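D-glucosaminate-6-phosphate ammonia lyase (Salmonella typhimurium, PDB 7LCE) is a pyridoxal-phosphate protein of the selenocysteine synthase-like family, which belongs to the clan of aminotransferase-fold enzymes. Local coordinates at residues Q272-P275 with V276-I280; E291-E294 with A295-I299. All blocks are in the same frame, centred on the assembly; numbering follows the deposited sequence.

Interaction 1 (Q272-P275 with V276-I280); sequences QLQP and VAEAI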
ATOM      1  N   GLN A 272     -48.229  53.415   2.380  1.00 69.57           N
ATOM      2  CA  GLN A 272     -47.275  54.015   1.453  1.00 75.67           C
ATOM      3  C   GLN A 272     -47.300  53.307   0.104  1.00 84.40           C
ATOM      4  O   GLN A 272     -47.127  53.943  -0.943  1.00 93.62           O
ATOM      5  CB  GLN A 272     -45.865  53.965   2.037  1.00 85.16           C
ATOM      6  CG  GLN A 272     -45.652  54.823   3.266  1.00 90.34           C
ATOM      7  CD  GLN A 272     -44.308  54.554   3.915  1.00110.08           C
ATOM      8  OE1 GLN A 272     -44.236  54.029   5.025  1.00114.04           O
ATOM      9  NE2 GLN A 272     -43.233  54.909   3.219  1.00110.68           N
ATOM     10  N   LEU A 273     -47.509  51.990   0.112  1.00 79.53           N
ATOM     11  CA  LEU A 273     -47.528  51.201  -1.111  1.00 70.27           C
ATOM     12  C   LEU A 273     -48.815  51.387  -1.904  1.00 76.50           C
ATOM     13  O   LEU A 273     -48.819  51.157  -3.119  1.00 80.60           O
ATOM     14  CB  LEU A 273     -47.337  49.722  -0.779  1.00 70.22           C
ATOM     15  CG  LEU A 273     -45.947  49.337  -0.278  1.00 65.44           C
ATOM     16  CD1 LEU A 273     -45.831  47.833  -0.110  1.00 73.00           C
ATOM     17  CD2 LEU A 273     -44.889  49.854  -1.235  1.00 58.85           C
ATOM     18  N   GLN A 274     -49.895  51.798  -1.244  1.00 74.08           N
ATOM     19  CA  GLN A 274     -51.194  51.871  -1.906  1.00 70.91           C
ATOM     20  C   GLN A 274     -51.208  52.793  -3.122  1.00 78.50           C
ATOM     21  O   GLN A 274     -51.781  52.391  -4.151  1.00 81.91           O
ATOM     22  CB  GLN A 274     -52.253  52.286  -0.874  1.00 72.80           C
ATOM     23  CG  GLN A 274     -53.670  52.291  -1.394  1.00 82.27           C
ATOM     24  CD  GLN A 274     -54.115  50.931  -1.883  1.00 89.30           C
ATOM     25  OE1 GLN A 274     -53.645  49.895  -1.408  1.00 84.20           O
ATOM     26  NE2 GLN A 274     -55.026  50.928  -2.848  1.00 84.51           N
ATOM     27  N   PRO A 275     -50.631  54.004  -3.091  1.00 77.95           N
ATOM     28  CA  PRO A 275     -50.589  54.809  -4.324  1.00 66.62           C
ATOM     29  C   PRO A 275     -49.925  54.096  -5.488  1.00 69.16           C
ATOM     30  O   PRO A 275     -50.414  54.179  -6.622  1.00 82.41           O
ATOM     31  CB  PRO A 275     -49.802  56.054  -3.898  1.00 64.99           C
ATOM     32  CG  PRO A 275     -50.073  56.180  -2.450  1.00 72.41           C
ATOM     33  CD  PRO A 275     -50.136  54.772  -1.932  1.00 75.76           C
ATOM     34  N   VAL A 276     -48.822  53.390  -5.236  1.00 75.77           N
ATOM     35  CA  VAL A 276     -48.132  52.682  -6.309  1.00 72.09           C
ATOM     36  C   VAL A 276     -48.990  51.543  -6.844  1.00 78.10           C
ATOM     37  O   VAL A 276     -48.983  51.257  -8.048  1.00 81.77           O
ATOM     38  CB  VAL A 276     -46.766  52.172  -5.811  1.00 70.34           C
ATOM     39  CG1 VAL A 276     -45.981  51.542  -6.957  1.00 54.53           C
ATOM     40  CG2 VAL A 276     -45.981  53.306  -5.165  1.00 66.00           C
ATOM     41  N   ALA A 277     -49.745  50.875  -5.967  1.00 74.93           N
ATOM     42  CA  ALA A 277     -50.606  49.790  -6.427  1.00 61.27           C
ATOM     43  C   ALA A 277     -51.727  50.310  -7.317  1.00 74.01           C
ATOM     44  O   ALA A 277     -52.077  49.675  -8.319  1.00 71.18           O
ATOM     45  CB  ALA A 277     -51.180  49.032  -5.232  1.00 71.61           C
ATOM     46  N   GLU A 278     -52.295  51.468  -6.974  1.00 71.80           N
ATOM     47  CA  GLU A 278     -53.356  52.038  -7.796  1.00 77.97           C
ATOM     48  C   GLU A 278     -52.827  52.496  -9.149  1.00 77.59           C
ATOM     49  O   GLU A 278     -53.514  52.359 -10.168  1.00 85.30           O
ATOM     50  CB  GLU A 278     -54.038  53.189  -7.056  1.00 74.11           C
ATOM     51  CG  GLU A 278     -54.889  52.737  -5.878  1.00 76.21           C
ATOM     52  CD  GLU A 278     -55.518  53.893  -5.124  1.00 88.71           C
ATOM     53  OE1 GLU A 278     -55.983  54.850  -5.780  1.00100.85           O
ATOM     54  OE2 GLU A 278     -55.559  53.839  -3.876  1.00 86.48           O
ATOM     55  N   ALA A 279     -51.609  53.042  -9.178  1.00 76.75           N
ATOM     56  CA  ALA A 279     -51.056  53.546 -10.432  1.00 72.17           C
ATOM     57  C   ALA A 279     -50.849  52.422 -11.438  1.00 64.85           C
ATOM     58  O   ALA A 279     -51.128  52.589 -12.631  1.00 73.68           O
ATOM     59  CB  ALA A 279     -49.741  54.277 -10.165  1.00 61.64           C
ATOM     60  N   ILE A 280     -50.359  51.272 -10.977  1.00 66.92           N
ATOM     61  CA  ILE A 280     -50.178  50.133 -11.870  1.00 62.80           C
ATOM     62  C   ILE A 280     -51.527  49.604 -12.347  1.00 81.95           C
ATOM     63  O   ILE A 280     -51.668  49.172 -13.498  1.00 83.15           O
ATOM     64  CB  ILE A 280     -49.341  49.039 -11.178  1.00 53.90           C
ATOM     65  CG1 ILE A 280     -47.981  49.598 -10.754  1.00 56.28           C
ATOM     66  CG2 ILE A 280     -49.158  47.836 -12.091  1.00 68.43           C
ATOM     67  CD1 ILE A 280     -47.189  48.672  -9.854  1.00 54.11           C
TER
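Glu278 OE2 lies near the plane of the Gln274 side-chain amide, and the amide and carboxylate planes are turned 52° apart. The pair is an i to i+4 bridge along helix 270-282. Gln274 NE2 donates to Glu278 OE2 at 3.1 Å, and the bond is fairly straight (163° at the hydrogen). It uses the anti side of the carboxylate and lies a little out of its plane. The Gln274 chain starts with CG anti to the backbone N (chi1 -175°) and then bends at chi2, which brings NE2 along the helix to the next turn. Glu278 is extended beyond CG. Both residues touch a crystal neighbour, which may influence the pair.

The backbone beneath keeps the helical pattern. Ala277 N bonds to Leu273 O at 3.0 Å, and Glu278 N bonds to Gln274 O at the same distance. Pro275 cannot donate from its nitrogen, and the helix is kinked there. Its carbonyl still takes part, since Ala279 N donates to Pro275 O at 3.0 Å.

Apolar side chains of the helix pack on the rest of the fold. Leu273 and Val276 rest on Ile302 of strand 300-306, while Val276 and Ala279 meet Val357 of helix 352-365. Helix 270-282 thus packs on the small antiparallel sheet and also against the C-terminal helix. Along the helix, the CB of Val276 lies 3.5 Å from Leu273 O, and the CB of Ala279 is 3.6 Å from Pro275 O.

Interaction 2 (E291-E294 with A295-I299); sequences EQDE and AGRAI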
ATOM      1  N   GLU A 291     -49.917  42.671  -0.592  1.00 74.47           N
ATOM      2  CA  GLU A 291     -50.052  41.371   0.053  1.00 89.91           C
ATOM      3  C   GLU A 291     -48.968  41.233   1.112  1.00 94.04           C
ATOM      4  O   GLU A 291     -47.784  41.425   0.820  1.00 79.55           O
ATOM      5  CB  GLU A 291     -49.947  40.228  -0.968  1.00 97.95           C
ATOM      6  CG  GLU A 291     -50.268  38.852  -0.399  1.00119.62           C
ATOM      7  CD  GLU A 291     -49.597  37.725  -1.168  1.00131.74           C
ATOM      8  OE1 GLU A 291     -48.649  38.000  -1.936  1.00112.24           O
ATOM      9  OE2 GLU A 291     -50.018  36.560  -1.000  1.00136.00           O
ATOM     10  N   GLN A 292     -49.380  40.915   2.336  1.00 91.27           N
ATOM     11  CA  GLN A 292     -48.445  40.664   3.421  1.00102.00           C
ATOM     12  C   GLN A 292     -47.822  39.272   3.316  1.00105.50           C
ATOM     13  O   GLN A 292     -48.371  38.356   2.701  1.00109.77           O
ATOM     14  CB  GLN A 292     -49.139  40.837   4.772  1.00109.73           C
ATOM     15  CG  GLN A 292     -48.203  41.242   5.898  1.00122.74           C
ATOM     16  CD  GLN A 292     -48.887  41.268   7.246  1.00116.36           C
ATOM     17  OE1 GLN A 292     -50.115  41.286   7.331  1.00113.38           O
ATOM     18  NE2 GLN A 292     -48.095  41.236   8.312  1.00131.03           N
ATOM     19  N   ASP A 293     -46.654  39.133   3.940  1.00119.44           N
ATOM     20  CA  ASP A 293     -45.921  37.873   3.973  1.00133.58           C
ATOM     21  C   ASP A 293     -46.680  36.816   4.774  1.00145.33           C
ATOM     22  O   ASP A 293     -47.339  37.116   5.774  1.00152.40           O
ATOM     23  CB  ASP A 293     -44.523  38.085   4.547  1.00135.06           C
ATOM     24  CG  ASP A 293     -43.632  36.871   4.367  1.00145.92           C
ATOM     25  OD1 ASP A 293     -43.464  36.424   3.214  1.00145.35           O
ATOM     26  OD2 ASP A 293     -43.109  36.359   5.380  1.00144.15           O
ATOM     27  N   GLU A 294     -46.588  35.567   4.303  1.00133.64           N
ATOM     28  CA  GLU A 294     -47.336  34.451   4.886  1.00142.53           C
ATOM     29  C   GLU A 294     -47.148  34.336   6.397  1.00144.95           C
ATOM     30  O   GLU A 294     -48.126  34.264   7.150  1.00132.38           O
ATOM     31  CB  GLU A 294     -46.921  33.144   4.209  1.00134.58           C
ATOM     32  CG  GLU A 294     -47.296  33.055   2.741  1.00151.18           C
ATOM     33  CD  GLU A 294     -48.790  32.895   2.527  1.00154.04           C
ATOM     34  OE1 GLU A 294     -49.466  32.332   3.415  1.00150.60           O
ATOM     35  OE2 GLU A 294     -49.286  33.337   1.469  1.00128.13           O
ATOM     36  N   ALA A 295     -45.896  34.300   6.860  1.00146.49           N
ATOM     37  CA  ALA A 295     -45.587  34.194   8.286  1.00148.99           C
ATOM     38  C   ALA A 295     -46.155  35.351   9.109  1.00148.81           C
ATOM     39  O   ALA A 295     -45.961  35.403  10.327  1.00163.04           O
ATOM     40  CB  ALA A 295     -44.074  34.088   8.499  1.00136.84           C
ATOM     41  N   GLY A 296     -46.852  36.282   8.454  1.00143.84           N
ATOM     42  CA  GLY A 296     -47.434  37.441   9.097  1.00136.80           C
ATOM     43  C   GLY A 296     -46.484  38.572   9.425  1.00136.15           C
ATOM     44  O   GLY A 296     -46.944  39.614   9.911  1.00136.59           O
ATOM     45  N   ARG A 297     -45.175  38.391   9.224  1.00130.25           N
ATOM     46  CA  ARG A 297     -44.178  39.443   9.415  1.00122.14           C
ATOM     47  C   ARG A 297     -44.614  40.786   8.831  1.00121.96           C
ATOM     48  O   ARG A 297     -45.420  40.841   7.897  1.00122.23           O
ATOM     49  CB  ARG A 297     -42.837  39.026   8.806  1.00117.23           C
ATOM     50  CG  ARG A 297     -42.099  37.957   9.598  1.00123.62           C
ATOM     51  CD  ARG A 297     -40.733  37.673   8.997  1.00111.81           C
ATOM     52  NE  ARG A 297     -40.839  37.171   7.632  1.00129.15           N
ATOM     53  CZ  ARG A 297     -39.805  36.886   6.853  1.00128.52           C
ATOM     54  NH1 ARG A 297     -38.560  37.044   7.272  1.00118.40           N
ATOM     55  NH2 ARG A 297     -40.025  36.434   5.622  1.00123.78           N
ATOM     56  N   ALA A 298     -44.058  41.872   9.366  1.00117.37           N
ATOM     57  CA  ALA A 298     -44.322  43.231   8.903  1.00109.94           C
ATOM     58  C   ALA A 298     -43.692  43.497   7.539  1.00117.79           C
ATOM     59  O   ALA A 298     -43.056  44.538   7.339  1.00122.17           O
ATOM     60  CB  ALA A 298     -43.818  44.251   9.925  1.00104.42           C
ATOM     61  N   ILE A 299     -43.856  42.573   6.595  1.00114.59           N
ATOM     62  CA  ILE A 299     -43.306  42.702   5.248  1.00104.81           C
ATOM     63  C   ILE A 299     -44.460  42.741   4.258  1.00102.45           C
ATOM     64  O   ILE A 299     -45.197  41.758   4.103  1.00 93.70           O
ATOM     65  CB  ILE A 299     -42.339  41.559   4.909  1.00116.42           C
ATOM     66  CG1 ILE A 299     -41.362  41.323   6.061  1.00111.52           C
ATOM     67  CG2 ILE A 299     -41.600  41.847   3.611  1.00 99.62           C
ATOM     68  CD1 ILE A 299     -40.578  40.047   5.931  1.00108.12           C
TER
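Asp293 N donates to Ile299 O at 3.0 Å, closing a hairpin loop that contains a type I beta turn from Asp293 to Gly296. The loop joins antiparallel strands 286-292 and 300-306. Beside this bond, Gln292 CA makes a CA-H...O contact with the same Ile299 O, at 3.5 Å. The strand pairing continues in backbone hydrogen bonds between Glu291 and Arg301. Gly296, the last residue of the turn, has a positive phi (78°).

Gln292 reaches across the loop with an extended chain. Its NE2 donates to Arg297 O at 2.7 Å, and the bond is nearly straight (168° at the hydrogen). The amide comes from above the carbonyl plane, not along a lone pair. Ile299 N reaches Arg297 O from the opposite face, at 2.7 Å, so this oxygen is gripped by two donors. Ala298, between Arg297 and Ile299, is the centre of an inverse gamma turn.

Asp293 and Arg297 lie side by side and point the same way. Arg297 holds Asp293 OD2 side-on with two nitrogens, NE at 3.3 Å and NH2 at 3.1 Å. OD2 sits in the guanidinium plane, yet both nitrogens approach it from one face of the carboxylate. The Arg297 chain bends at chi3 (-61°), which turns the guanidinium toward the acid. Ile299 CD1 lies over the centre of one guanidinium face.

The second oxygen, Asp293 OD1, forms a salt bridge with Arg301. With an arginine at each oxygen, the carboxylate probably stays ionised. One ion pair closes the loop on itself, through Arg297, and the other ties it to strand 300-306, through Arg301.

Interactions 1 and 2 follow each other along the chain, and strand 286-292 is the next element after helix 270-282. Their centres are 18 Å apart. The nearest atoms are about 7 Å apart, so they do not touch. Ile290 and Ile302 connect them through the fold: Leu273 of interaction 1 packs on both, and these residues belong to the two strands joined by the loop of interaction 2. A calcium ion lies about 8 Å from the Gln274 side chain, and a calcium ion lies about 6 Å from that of Glu291. Lys213, which carries the pyridoxal phosphate, belongs to neither contact.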